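Local coordinates for protein spectinomycin 9-adenylyltransferase (Enterococcus faecalis, PDB 6SXJ) that transfers an adenylyl group from ATP to the 9-hydroxyl of spectinomycin, releasing diphosphate and making bacteria resistant to this antibiotic but not to streptomycin, at residues K62-I66 with E105-G109; N26-M32 with F49-E55; I69-S73 with Y84-T88. All blocks are in the same frame, centred on the assembly; numbering follows the deposited sequence.

Interaction 2 comes first along the chain. It pairs strand 27-33 with strand 47-53 and closes the loop that holds helix 35-38. The chain then enters helix 59-69, where interaction 1 opens at 62-66; it closes only when strand 103-108 is reached at 105-109. Interaction 3 falls within that span: the chain leaves the helix through 69-73 and returns as strand 85-91. Interactions 1 and 3 thus lay one helix and its exit on two neighbouring strands, joined where Tyr108 N meets Leu87 O. Interactions 2 and 3 share the sheet too, since Phe49 N meets Glu86 O. All three lie within the nucleotidyltransferase domain.

Interaction 1: K62-I66 with E105-G109; sequences KEILI and EFIYG
Lys62 lies along Phe106 and ends at Glu105. Its CB sits 3.7 Å from Phe106 CE1. CG is equally close to Phe106 CD1, and CD still brushes that ring carbon. The lysine chain and the ring run past each other in opposite directions. Beyond CG the lysine is fully extended, which carries CE and NZ past the ring to the backbone of Glu105. CE lies 3.5 Å from Glu105 OE2. At the tip, NZ makes a weak hydrogen bond to Glu105 O at 3.3 Å, and its salt bridge to Glu105 OE2 is long at 3.7 Å. Pro122 O is the stronger partner of this ammonium group. Glu105 OE2 in turn accepts from Leu57 N. The glutamate reaches the lysine because its chain bends at CB-CG (chi2 73°), and the two side chains cross at about a right angle.

The contact lays helix 59-69 on strand 103-108 of the mixed sheet of the nucleotidyltransferase domain. The short axes run nearly parallel, 15° apart and 9.5 Å at closest approach. Glu105 and Phe106 both face Ile89 of the neighbouring strand 85-91, which makes a classic beta bulge beside Lys62.

Phe106 carries most of the apolar contact with the helix. Its CG is trans to the backbone N (chi1 173°), and the ring stands up toward the helix. Leu65 CD1 lies over one ring face, offset toward the rim, 4.0 Å from CE2 of Phe106. Ile66 comes instead to the ring edge, near the ring plane, with CG1 3.7 Å from Phe106 CZ. The carbonyl of the same residue, Ile66 O, approaches the Tyr108 ring obliquely near CE1, while the tyrosine hydroxyl is hydrogen-bonded to Glu110.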
loop_
_atom_site.group_PDB
_atom_site.type_symbol
_atom_site.label_atom_id
_atom_site.label_comp_id
_atom_site.label_asym_id
_atom_site.label_seq_id
_atom_site.Cartn_x
_atom_site.Cartn_y
_atom_site.Cartn_z
ATOM N N LYS A 62 -13.600 15.057 2.645
ATOM C CA LYS A 62 -12.304 14.467 2.958
ATOM C C LYS A 62 -11.956 14.671 4.427
ATOM O O LYS A 62 -11.438 13.759 5.078
ATOM C CB LYS A 62 -11.218 15.060 2.061
ATOM C CG LYS A 62 -11.475 14.877 0.571
ATOM C CD LYS A 62 -10.492 15.692 -0.263
ATOM C CE LYS A 62 -10.713 15.486 -1.758
ATOM N NZ LYS A 62 -9.582 16.033 -2.570
ATOM N N GLU A 63 -12.224 15.862 4.965
ATOM C CA GLU A 63 -11.977 16.094 6.384
ATOM C C GLU A 63 -12.834 15.171 7.244
ATOM O O GLU A 63 -12.361 14.626 8.249
ATOM C CB GLU A 63 -12.248 17.559 6.722
ATOM C CG GLU A 63 -11.794 17.980 8.108
ATOM C CD GLU A 63 -12.076 19.448 8.385
ATOM O OE1 GLU A 63 -11.830 20.281 7.485
ATOM O OE2 GLU A 63 -12.546 19.767 9.500
ATOM N N ILE A 64 -14.098 14.981 6.862
ATOM C CA ILE A 64 -14.965 14.063 7.596
ATOM C C ILE A 64 -14.357 12.668 7.608
ATOM O O ILE A 64 -14.206 12.045 8.665
ATOM C CB ILE A 64 -16.376 14.039 6.986
ATOM C CG1 ILE A 64 -16.976 15.441 6.919
ATOM C CG2 ILE A 64 -17.271 13.114 7.794
ATOM C CD1 ILE A 64 -18.281 15.494 6.134
ATOM N N LEU A 65 -14.004 12.158 6.424
ATOM C CA LEU A 65 -13.402 10.832 6.329
ATOM C C LEU A 65 -12.188 10.726 7.236
ATOM O O LEU A 65 -12.037 9.756 7.988
ATOM C CB LEU A 65 -13.011 10.532 4.881
ATOM C CG LEU A 65 -14.149 10.385 3.879
ATOM C CD1 LEU A 65 -13.597 9.936 2.538
ATOM C CD2 LEU A 65 -15.207 9.393 4.382
ATOM N N ILE A 66 -11.302 11.722 7.181
ATOM C CA ILE A 66 -10.138 11.687 8.055
ATOM C C ILE A 66 -10.580 11.677 9.512
ATOM O O ILE A 66 -10.026 10.948 10.344
ATOM C CB ILE A 66 -9.200 12.874 7.775
ATOM C CG1 ILE A 66 -8.616 12.800 6.363
ATOM C CG2 ILE A 66 -8.100 12.887 8.823
ATOM C CD1 ILE A 66 -8.008 14.118 5.897
ATOM N N GLU A 105 -7.876 10.482 -5.808
ATOM C CA GLU A 105 -8.740 11.523 -5.265
ATOM C C GLU A 105 -8.522 11.781 -3.783
ATOM O O GLU A 105 -8.781 12.894 -3.312
ATOM C CB GLU A 105 -10.211 11.143 -5.486
ATOM C CG GLU A 105 -11.206 12.029 -4.740
ATOM C CD GLU A 105 -11.323 13.407 -5.363
ATOM O OE1 GLU A 105 -10.733 13.620 -6.431
ATOM O OE2 GLU A 105 -12.012 14.279 -4.803
ATOM N N PHE A 106 -8.086 10.778 -3.032
ATOM C CA PHE A 106 -8.015 10.892 -1.585
ATOM C C PHE A 106 -7.262 9.687 -1.059
ATOM O O PHE A 106 -7.341 8.593 -1.626
ATOM C CB PHE A 106 -9.414 10.966 -0.961
ATOM C CG PHE A 106 -9.418 10.913 0.540
ATOM C CD1 PHE A 106 -9.234 12.064 1.281
ATOM C CD2 PHE A 106 -9.616 9.708 1.214
ATOM C CE1 PHE A 106 -9.241 12.026 2.661
ATOM C CE2 PHE A 106 -9.618 9.662 2.597
ATOM C CZ PHE A 106 -9.433 10.827 3.321
ATOM N N ILE A 107 -6.533 9.898 0.029
ATOM C CA ILE A 107 -5.822 8.817 0.695
ATOM C C ILE A 107 -5.928 9.033 2.195
ATOM O O ILE A 107 -5.554 10.100 2.698
ATOM C CB ILE A 107 -4.346 8.743 0.264
ATOM C CG1 ILE A 107 -3.578 7.753 1.144
ATOM C CG2 ILE A 107 -3.707 10.129 0.324
ATOM C CD1 ILE A 107 -3.913 6.275 0.862
ATOM N N TYR A 108 -6.434 8.024 2.908
ATOM C CA TYR A 108 -6.222 7.908 4.341
ATOM C C TYR A 108 -5.043 6.974 4.566
ATOM O O TYR A 108 -5.011 5.865 4.019
ATOM C CB TYR A 108 -7.435 7.367 5.108
ATOM C CG TYR A 108 -7.151 7.418 6.599
ATOM C CD1 TYR A 108 -7.539 8.510 7.366
ATOM C CD2 TYR A 108 -6.433 6.407 7.225
ATOM C CE1 TYR A 108 -7.243 8.579 8.718
ATOM C CE2 TYR A 108 -6.137 6.467 8.567
ATOM C CZ TYR A 108 -6.535 7.559 9.309
ATOM O OH TYR A 108 -6.228 7.616 10.651
ATOM N N GLY A 109 -4.086 7.422 5.376
ATOM C CA GLY A 109 -2.904 6.649 5.701
ATOM C C GLY A 109 -2.237 7.201 6.945
ATOM O O GLY A 109 -2.166 8.423 7.116
#

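Interaction 2: N26-M32 with F49-E55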
loop_
_atom_site.group_PDB
_atom_site.type_symbol
_atom_site.label_atom_id
_atom_site.label_comp_id
_atom_site.label_asym_id
_atom_site.label_seq_id
_atom_site.Cartn_x
_atom_site.Cartn_y
_atom_site.Cartn_z
ATOM N N ASN A 26 -22.629 8.965 -3.960
ATOM C CA ASN A 26 -21.394 9.071 -4.724
ATOM C C ASN A 26 -20.554 7.803 -4.656
ATOM O O ASN A 26 -19.596 7.677 -5.427
ATOM C CB ASN A 26 -20.568 10.259 -4.225
ATOM C CG ASN A 26 -19.440 10.625 -5.172
ATOM O OD1 ASN A 26 -19.501 10.348 -6.370
ATOM N ND2 ASN A 26 -18.399 11.248 -4.633
ATOM N N LEU A 27 -20.900 6.863 -3.776
ATOM C CA LEU A 27 -20.093 5.674 -3.535
ATOM C C LEU A 27 -20.509 4.571 -4.497
ATOM O O LEU A 27 -21.655 4.112 -4.462
ATOM C CB LEU A 27 -20.245 5.205 -2.087
ATOM C CG LEU A 27 -19.579 3.883 -1.703
ATOM C CD1 LEU A 27 -18.057 4.026 -1.855
ATOM C CD2 LEU A 27 -19.947 3.453 -0.281
ATOM N N ILE A 28 -19.577 4.138 -5.343
ATOM C CA ILE A 28 -19.843 3.054 -6.283
ATOM C C ILE A 28 -19.513 1.696 -5.677
ATOM O O ILE A 28 -20.278 0.737 -5.809
ATOM C CB ILE A 28 -19.057 3.284 -7.589
ATOM C CG1 ILE A 28 -19.485 4.596 -8.242
ATOM C CG2 ILE A 28 -19.278 2.119 -8.541
ATOM C CD1 ILE A 28 -18.763 4.890 -9.529
ATOM N N GLY A 29 -18.367 1.574 -5.019
ATOM C CA GLY A 29 -17.961 0.290 -4.493
ATOM C C GLY A 29 -16.922 0.451 -3.404
ATOM O O GLY A 29 -16.136 1.401 -3.411
ATOM N N THR A 30 -16.924 -0.505 -2.482
ATOM C CA THR A 30 -15.925 -0.584 -1.421
ATOM C C THR A 30 -15.269 -1.953 -1.511
ATOM O O THR A 30 -15.944 -2.977 -1.375
ATOM C CB THR A 30 -16.551 -0.372 -0.041
ATOM O OG1 THR A 30 -17.440 0.752 -0.077
ATOM C CG2 THR A 30 -15.471 -0.107 0.983
ATOM N N TYR A 31 -13.959 -1.971 -1.744
ATOM C CA TYR A 31 -13.223 -3.216 -1.896
ATOM C C TYR A 31 -12.054 -3.240 -0.927
ATOM O O TYR A 31 -11.468 -2.204 -0.612
ATOM C CB TYR A 31 -12.716 -3.396 -3.340
ATOM C CG TYR A 31 -13.784 -3.129 -4.374
ATOM C CD1 TYR A 31 -14.046 -1.841 -4.804
ATOM C CD2 TYR A 31 -14.557 -4.164 -4.891
ATOM C CE1 TYR A 31 -15.034 -1.585 -5.726
ATOM C CE2 TYR A 31 -15.548 -3.913 -5.824
ATOM C CZ TYR A 31 -15.783 -2.625 -6.235
ATOM O OH TYR A 31 -16.771 -2.364 -7.160
ATOM N N MET A 32 -11.718 -4.437 -0.458
ATOM C CA MET A 32 -10.494 -4.670 0.287
ATOM C C MET A 32 -9.544 -5.496 -0.570
ATOM O O MET A 32 -9.968 -6.305 -1.399
ATOM C CB MET A 32 -10.779 -5.365 1.612
ATOM C CG MET A 32 -11.873 -4.717 2.428
ATOM S SD MET A 32 -11.757 -5.129 4.201
ATOM C CE MET A 32 -11.830 -6.838 4.253
ATOM N N PHE A 49 -8.133 -0.714 1.859
ATOM C CA PHE A 49 -9.403 -0.466 1.194
ATOM C C PHE A 49 -9.185 0.333 -0.082
ATOM O O PHE A 49 -8.475 1.347 -0.075
ATOM C CB PHE A 49 -10.364 0.296 2.107
ATOM C CG PHE A 49 -10.759 -0.450 3.336
ATOM C CD1 PHE A 49 -10.042 -0.311 4.512
ATOM C CD2 PHE A 49 -11.871 -1.267 3.331
ATOM C CE1 PHE A 49 -10.421 -0.967 5.648
ATOM C CE2 PHE A 49 -12.242 -1.942 4.458
ATOM C CZ PHE A 49 -11.516 -1.800 5.623
ATOM N N LEU A 50 -9.820 -0.114 -1.165
ATOM C CA LEU A 50 -9.963 0.668 -2.385
ATOM C C LEU A 50 -11.428 1.051 -2.534
ATOM O O LEU A 50 -12.312 0.183 -2.477
ATOM C CB LEU A 50 -9.494 -0.110 -3.614
ATOM C CG LEU A 50 -9.466 0.672 -4.927
ATOM C CD1 LEU A 50 -8.361 1.696 -4.899
ATOM C CD2 LEU A 50 -9.275 -0.281 -6.083
ATOM N N VAL A 51 -11.683 2.347 -2.697
ATOM C CA VAL A 51 -13.033 2.889 -2.791
ATOM C C VAL A 51 -13.163 3.629 -4.114
ATOM O O VAL A 51 -12.262 4.379 -4.510
ATOM C CB VAL A 51 -13.346 3.824 -1.606
ATOM C CG1 VAL A 51 -14.726 4.453 -1.766
ATOM C CG2 VAL A 51 -13.241 3.078 -0.292
ATOM N N VAL A 52 -14.282 3.421 -4.796
ATOM C CA VAL A 52 -14.532 4.022 -6.098
ATOM C C VAL A 52 -15.772 4.897 -5.999
ATOM O O VAL A 52 -16.800 4.469 -5.461
ATOM C CB VAL A 52 -14.706 2.961 -7.196
ATOM C CG1 VAL A 52 -14.927 3.633 -8.547
ATOM C CG2 VAL A 52 -13.491 2.050 -7.245
ATOM N N VAL A 53 -15.676 6.107 -6.549
ATOM C CA VAL A 53 -16.725 7.112 -6.483
ATOM C C VAL A 53 -16.996 7.617 -7.894
ATOM O O VAL A 53 -16.248 7.348 -8.833
ATOM C CB VAL A 53 -16.348 8.283 -5.553
ATOM C CG1 VAL A 53 -16.265 7.805 -4.113
ATOM C CG2 VAL A 53 -15.031 8.914 -5.998
ATOM N N SER A 54 -18.093 8.357 -8.031
ATOM C CA SER A 54 -18.491 8.888 -9.327
ATOM C C SER A 54 -17.887 10.259 -9.604
ATOM O O SER A 54 -17.398 10.501 -10.712
ATOM C CB SER A 54 -20.017 8.973 -9.408
ATOM O OG SER A 54 -20.578 7.725 -9.779
ATOM N N GLU A 55 -17.914 11.158 -8.627
ATOM C CA GLU A 55 -17.473 12.534 -8.779
ATOM C C GLU A 55 -16.518 12.906 -7.660
ATOM O O GLU A 55 -16.457 12.226 -6.627
ATOM C CB GLU A 55 -18.662 13.506 -8.767
ATOM C CG GLU A 55 -19.663 13.293 -9.884
ATOM C CD GLU A 55 -21.091 13.387 -9.397
ATOM O OE1 GLU A 55 -21.354 14.198 -8.480
ATOM O OE2 GLU A 55 -21.948 12.650 -9.930
#
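Asn26 OD1 is gripped by two backbone N-H groups of the facing segment. Glu55 N gives it a bond of 2.9 Å, in the carbonyl plane and on a lone pair. Ser54 N also reaches OD1, but from well above that plane, and shares its hydrogen with Asn26 O. The amide answers in the other direction: Asn26 ND2 donates to Glu55 O at 3.0 Å, nearly straight at 165°, with the acceptor close to the amide plane. The Asn26 side chain, with CG trans to its backbone N (chi1 -167°), therefore pairs with both polar groups of the Glu55 backbone, which should fix its rotation.

These bonds pin one end of an antiparallel pair, strands 27-33 and 47-53, in the mixed sheet of the nucleotidyltransferase domain. Ile28 and Gly29 both face Val52 in a classic beta bulge. Val52 O takes Ile28 N at 2.8 Å and, weakly, Gly29 N. Gly29 and Val52 form a hydrogen-bonded pair at the bulge. Beyond it Thr30 with Val51 is a non-hydrogen-bonded pair and Tyr31 with Leu50 a hydrogen-bonded one.

Leu27, Thr30, Met32, Phe49 and Val51 share the face where helix 8-23 packs. Leu27 crosses Val51 at about a right angle, and their methyl contact, CD1 to CG1, is tight at 3.4 Å. Thr30 instead lies beside Val51, pointing the same way. On the other face the Tyr31 ring meets Val52 obliquely, with CE1 4.2 Å from Val52 CG2, and Leu50 O lies at its edge. Tyr31 OH is bonded to Tyr148 O. At the far end Met32 runs alongside Phe49 in a Met-aromatic contact. Its sulfur stands oblique to the ring, 46° off the normal, with SD 4.1 Å from the centroid of the Phe49 ring.

Interaction 3: I69-S73 with Y84-T88; sequences IRPIS and YIELT
Ile85 points at the chain leaving helix 59-69 and meets Ile69 with CG2, Ile72 with CD1 and Ser73 with CB and CD1. The contact packs the end of that helix, and the turn after it, against the start of strand 85-91 in the mixed sheet of the nucleotidyltransferase domain. The loop between them brings the chain back beside the helix end as strand 85-91.

The side chains of Ile69 and Ile85 are set at a slant to each other. They touch methyl to methyl, with CG2 of Ile69 4.1 Å from CG2 of Ile85. The longer branch of Ile69 turns further along the strand, where CD1 comes to 4.3 Å from Leu87 CD1. Ile69 thus spans two residues of the strand that point to the same side of the sheet. Ile72 is also set aslant to Ile85, but meets it through the other branch: Ile72 CD1 lies 4.1 Å from Ile85 CD1. Ile72 CG1 sits between the backbone N and the carbonyl carbon (chi1 60°), and this turns its end toward the strand although its CB does not head that way. The same Ile85 methyl, CD1, also rests 3.6 Å from Ile72 O, whose hydrogen-bond partner is Gln11 NE2. Val15 of helix 8-23 touches both Ile72 and Ile85 and joins the apolar cluster.

Ser73 stands nearest the strand backbone. Its CB packs 3.9 Å from CB of Ile85, and OG is trans to the backbone N (chi1 160°), which brings it to the backbone N of Ile85. Glu110 OE2 is the stronger partner of this hydroxyl. From the strand, Ile85 N adds a weak but straight bond of 3.4 Å to Ser73 OG, with 168° at the hydrogen.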
loop_
_atom_site.group_PDB
_atom_site.type_symbol
_atom_site.label_atom_id
_atom_site.label_comp_id
_atom_site.label_asym_id
_atom_site.label_seq_id
_atom_site.Cartn_x
_atom_site.Cartn_y
_atom_site.Cartn_z
ATOM N N ILE A 69 -12.309 8.227 10.279
ATOM C CA ILE A 69 -11.474 7.034 10.196
ATOM C C ILE A 69 -10.421 7.023 11.298
ATOM O O ILE A 69 -10.036 5.953 11.789
ATOM C CB ILE A 69 -10.819 6.912 8.811
ATOM C CG1 ILE A 69 -11.892 6.684 7.746
ATOM C CG2 ILE A 69 -9.814 5.767 8.824
ATOM C CD1 ILE A 69 -11.335 6.478 6.352
ATOM N N ARG A 70 -9.943 8.192 11.706
ATOM C CA ARG A 70 -8.792 8.239 12.599
ATOM C C ARG A 70 -9.006 7.495 13.908
ATOM O O ARG A 70 -8.068 6.808 14.351
ATOM C CB ARG A 70 -8.421 9.705 12.869
ATOM C CG ARG A 70 -7.497 9.908 14.062
ATOM C CD ARG A 70 -6.892 11.311 14.059
ATOM N NE ARG A 70 -7.897 12.321 13.743
ATOM C CZ ARG A 70 -7.646 13.454 13.098
ATOM N NH1 ARG A 70 -6.416 13.730 12.695
ATOM N NH2 ARG A 70 -8.628 14.314 12.862
ATOM N N PRO A 71 -10.162 7.582 14.573
ATOM C CA PRO A 71 -10.298 6.923 15.883
ATOM C C PRO A 71 -10.281 5.409 15.807
ATOM O O PRO A 71 -9.991 4.755 16.818
ATOM C CB PRO A 71 -11.655 7.422 16.405
ATOM C CG PRO A 71 -12.139 8.460 15.409
ATOM C CD PRO A 71 -11.426 8.198 14.129
ATOM N N ILE A 72 -10.585 4.828 14.650
ATOM C CA ILE A 72 -10.756 3.388 14.534
ATOM C C ILE A 72 -9.579 2.735 13.834
ATOM O O ILE A 72 -9.629 1.539 13.529
ATOM C CB ILE A 72 -12.072 3.045 13.822
ATOM C CG1 ILE A 72 -12.096 3.636 12.417
ATOM C CG2 ILE A 72 -13.254 3.584 14.606
ATOM C CD1 ILE A 72 -13.092 2.949 11.499
ATOM N N SER A 73 -8.521 3.486 13.557
ATOM C CA SER A 73 -7.330 2.939 12.935
ATOM C C SER A 73 -6.201 2.922 13.950
ATOM O O SER A 73 -6.113 3.809 14.801
ATOM C CB SER A 73 -6.925 3.768 11.704
ATOM O OG SER A 73 -5.575 3.560 11.340
ATOM N N TYR A 84 -3.667 -1.250 11.159
ATOM C CA TYR A 84 -3.604 -0.034 10.359
ATOM C C TYR A 84 -4.692 -0.078 9.297
ATOM O O TYR A 84 -4.894 -1.105 8.645
ATOM C CB TYR A 84 -2.245 0.107 9.672
ATOM C CG TYR A 84 -1.088 0.427 10.585
ATOM C CD1 TYR A 84 -1.067 1.591 11.340
ATOM C CD2 TYR A 84 -0.003 -0.430 10.669
ATOM C CE1 TYR A 84 -0.004 1.879 12.164
ATOM C CE2 TYR A 84 1.057 -0.155 11.487
ATOM C CZ TYR A 84 1.061 1.003 12.232
ATOM O OH TYR A 84 2.140 1.274 13.050
ATOM N N ILE A 85 -5.389 1.036 9.116
ATOM C CA ILE A 85 -6.291 1.220 7.985
ATOM C C ILE A 85 -5.593 2.086 6.937
ATOM O O ILE A 85 -5.105 3.175 7.243
ATOM C CB ILE A 85 -7.615 1.862 8.424
ATOM C CG1 ILE A 85 -8.416 0.887 9.310
ATOM C CG2 ILE A 85 -8.451 2.244 7.214
ATOM C CD1 ILE A 85 -9.585 1.531 9.940
ATOM N N GLU A 86 -5.564 1.599 5.701
ATOM C CA GLU A 86 -5.131 2.357 4.541
ATOM C C GLU A 86 -6.296 2.365 3.568
ATOM O O GLU A 86 -6.846 1.305 3.254
ATOM C CB GLU A 86 -3.894 1.717 3.919
ATOM C CG GLU A 86 -2.923 2.671 3.280
ATOM C CD GLU A 86 -1.629 1.966 2.943
ATOM O OE1 GLU A 86 -0.881 1.608 3.883
ATOM O OE2 GLU A 86 -1.381 1.731 1.747
ATOM N N LEU A 87 -6.696 3.551 3.125
ATOM C CA LEU A 87 -7.859 3.682 2.259
ATOM C C LEU A 87 -7.579 4.683 1.152
ATOM O O LEU A 87 -7.244 5.834 1.434
ATOM C CB LEU A 87 -9.091 4.133 3.050
ATOM C CG LEU A 87 -10.413 4.169 2.280
ATOM C CD1 LEU A 87 -11.552 3.613 3.156
ATOM C CD2 LEU A 87 -10.741 5.567 1.847
ATOM N N THR A 88 -7.780 4.251 -0.095
ATOM C CA THR A 88 -7.602 5.073 -1.283
ATOM C C THR A 88 -8.932 5.218 -2.007
ATOM O O THR A 88 -9.702 4.257 -2.110
ATOM C CB THR A 88 -6.580 4.454 -2.243
ATOM O OG1 THR A 88 -5.319 4.321 -1.582
ATOM C CG2 THR A 88 -6.424 5.316 -3.482
#